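CalG4 (Micromonospora echinospora, PDB 3IA7) is probably a member of the GT-B glycosyltransferase superfamily, with two domains each built round a parallel beta sheet. Local coordinates at residues I35-T40 and D45-A50. Residues are numbered along the deposited sequence; the frame is centred on the assembly and turned at random.
Sequences ITYVTT and DEVKAA. With CA (calcium ion), chain C.
V47 meets Y37 with both of its methyl groups. V47 CG2 lies over one face of the Y37 ring, near CD2 and CE2, in a CH-pi contact 4.0 Å from the ring centroid, while V47 CG1 packs 3.5 Å from Y37 CB and against the near end of the ring at CG. The ring is brought there by a chi1 of -165°, which sets CG anti to the backbone N. A branched valine suits this place because its two methyls cover stem, ring base and face together; V47 CG2 also reaches T39 CG2, at 4.2 Å, where threonine offers a methyl to the helix. The contact packs the first strand of a right-handed beta-alpha-beta unit, 34-39, against its crossover helix 41-49, within the N-terminal Rossmann-like domain of the GT-B fold. V54, on the unit's second strand, 53-56, touches both V47 and T39. Tyrosine also carries a polar end into this buried layer, and Y37 OH is hydrogen-bonded to S21 OG and N11 ND2. One residue before V47, E46 grips a calcium ion with OE1 at 2.6 Å and OE2 at 2.5 Å; L42 O and, from the second subunit, Q225 OE1 and H297 NE2 also bind the calcium, so the ion bridges the two chains.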
loop_
_atom_site.group_PDB
_atom_site.type_symbol
_atom_site.label_atom_id
_atom_site.label_comp_id
_atom_site.label_asym_id
_atom_site.label_seq_id
_atom_site.Cartn_x
_atom_site.Cartn_y
_atom_site.Cartn_z
ATOM N N ILE A 35 -18.020 -2.915 -9.484
ATOM C CA ILE A 35 -17.468 -1.592 -9.697
ATOM C C ILE A 35 -17.096 -1.370 -11.156
ATOM O O ILE A 35 -16.383 -2.187 -11.778
ATOM C CB ILE A 35 -16.196 -1.319 -8.824
ATOM C CG1 ILE A 35 -16.350 -1.866 -7.388
ATOM C CG2 ILE A 35 -15.788 0.214 -8.929
ATOM C CD1 ILE A 35 -17.540 -1.155 -6.587
ATOM N N THR A 36 -17.634 -0.294 -11.731
ATOM C CA THR A 36 -17.266 0.118 -13.062
ATOM C C THR A 36 -16.544 1.452 -12.878
ATOM O O THR A 36 -16.936 2.246 -12.019
ATOM C CB THR A 36 -18.517 0.284 -13.934
ATOM O OG1 THR A 36 -19.200 -0.990 -14.046
ATOM C CG2 THR A 36 -18.153 0.787 -15.348
ATOM N N TYR A 37 -15.526 1.713 -13.682
ATOM C CA TYR A 37 -14.660 2.832 -13.394
ATOM C C TYR A 37 -14.271 3.486 -14.728
ATOM O O TYR A 37 -13.685 2.813 -15.607
ATOM C CB TYR A 37 -13.420 2.342 -12.601
ATOM C CG TYR A 37 -12.601 3.460 -11.918
ATOM C CD1 TYR A 37 -12.464 3.494 -10.538
ATOM C CD2 TYR A 37 -11.902 4.409 -12.666
ATOM C CE1 TYR A 37 -11.717 4.479 -9.907
ATOM C CE2 TYR A 37 -11.145 5.434 -12.039
ATOM C CZ TYR A 37 -11.079 5.453 -10.644
ATOM O OH TYR A 37 -10.299 6.402 -10.002
ATOM N N VAL A 38 -14.609 4.782 -14.863
ATOM C CA VAL A 38 -14.258 5.539 -16.067
ATOM C C VAL A 38 -12.845 6.128 -15.959
ATOM O O VAL A 38 -12.528 6.954 -15.045
ATOM C CB VAL A 38 -15.311 6.662 -16.373
ATOM C CG1 VAL A 38 -14.986 7.433 -17.697
ATOM C CG2 VAL A 38 -16.781 6.082 -16.372
ATOM N N THR A 39 -11.999 5.728 -16.908
ATOM C CA THR A 39 -10.631 6.199 -16.929
ATOM C C THR A 39 -10.024 6.104 -18.334
ATOM O O THR A 39 -10.734 5.814 -19.292
ATOM C CB THR A 39 -9.738 5.470 -15.875
ATOM O OG1 THR A 39 -8.502 6.198 -15.731
ATOM C CG2 THR A 39 -9.506 3.941 -16.304
ATOM N N THR A 40 -8.739 6.421 -18.468
ATOM C CA THR A 40 -8.082 6.368 -19.756
ATOM C C THR A 40 -7.215 5.111 -19.846
ATOM O O THR A 40 -7.002 4.449 -18.825
ATOM C CB THR A 40 -7.171 7.604 -19.964
ATOM O OG1 THR A 40 -6.141 7.647 -18.948
ATOM C CG2 THR A 40 -7.979 8.887 -20.000
ATOM N N ASP A 45 -5.074 -0.397 -16.455
ATOM C CA ASP A 45 -4.479 -1.568 -15.780
ATOM C C ASP A 45 -4.524 -1.464 -14.255
ATOM O O ASP A 45 -4.884 -2.431 -13.564
ATOM C CB ASP A 45 -3.109 -1.892 -16.335
ATOM C CG ASP A 45 -3.178 -2.260 -17.821
ATOM O OD1 ASP A 45 -3.729 -3.344 -18.127
ATOM O OD2 ASP A 45 -2.789 -1.438 -18.645
ATOM N N GLU A 46 -4.233 -0.273 -13.765
ATOM C CA GLU A 46 -4.168 -0.008 -12.343
ATOM C C GLU A 46 -5.589 -0.167 -11.705
ATOM O O GLU A 46 -5.763 -0.743 -10.614
ATOM C CB GLU A 46 -3.654 1.414 -12.148
ATOM C CG GLU A 46 -2.181 1.566 -12.505
ATOM C CD GLU A 46 -1.900 1.949 -13.958
ATOM O OE1 GLU A 46 -2.739 1.672 -14.864
ATOM O OE2 GLU A 46 -0.782 2.466 -14.221
ATOM N N VAL A 47 -6.586 0.339 -12.401
ATOM C CA VAL A 47 -7.964 0.302 -11.930
ATOM C C VAL A 47 -8.514 -1.148 -11.950
ATOM O O VAL A 47 -9.232 -1.565 -11.046
ATOM C CB VAL A 47 -8.763 1.285 -12.805
ATOM C CG1 VAL A 47 -10.179 1.030 -12.686
ATOM C CG2 VAL A 47 -8.377 2.799 -12.413
ATOM N N LYS A 48 -8.159 -1.906 -12.989
ATOM C CA LYS A 48 -8.547 -3.299 -13.111
ATOM C C LYS A 48 -7.955 -4.110 -11.997
ATOM O O LYS A 48 -8.622 -4.966 -11.440
ATOM C CB LYS A 48 -8.091 -3.867 -14.454
ATOM C CG LYS A 48 -9.023 -3.327 -15.557
ATOM C CD LYS A 48 -8.544 -3.721 -16.933
ATOM C CE LYS A 48 -9.520 -3.146 -17.937
ATOM N NZ LYS A 48 -9.327 -3.828 -19.219
ATOM N N ALA A 49 -6.680 -3.862 -11.696
ATOM C CA ALA A 49 -6.016 -4.595 -10.615
ATOM C C ALA A 49 -6.676 -4.303 -9.275
ATOM O O ALA A 49 -6.678 -5.170 -8.394
ATOM C CB ALA A 49 -4.491 -4.260 -10.557
ATOM N N ALA A 50 -7.223 -3.094 -9.127
ATOM C CA ALA A 50 -7.954 -2.691 -7.916
ATOM C C ALA A 50 -9.336 -3.395 -7.773
ATOM O O ALA A 50 -9.974 -3.353 -6.708
ATOM C CB ALA A 50 -8.137 -1.150 -7.915
HETATM CA CA CA C . -1.008 2.209 -16.698
HETATM O O HOH W 1 -2.805 1.129 -17.928
HETATM O O HOH W 2 -0.165 2.276 -18.974
#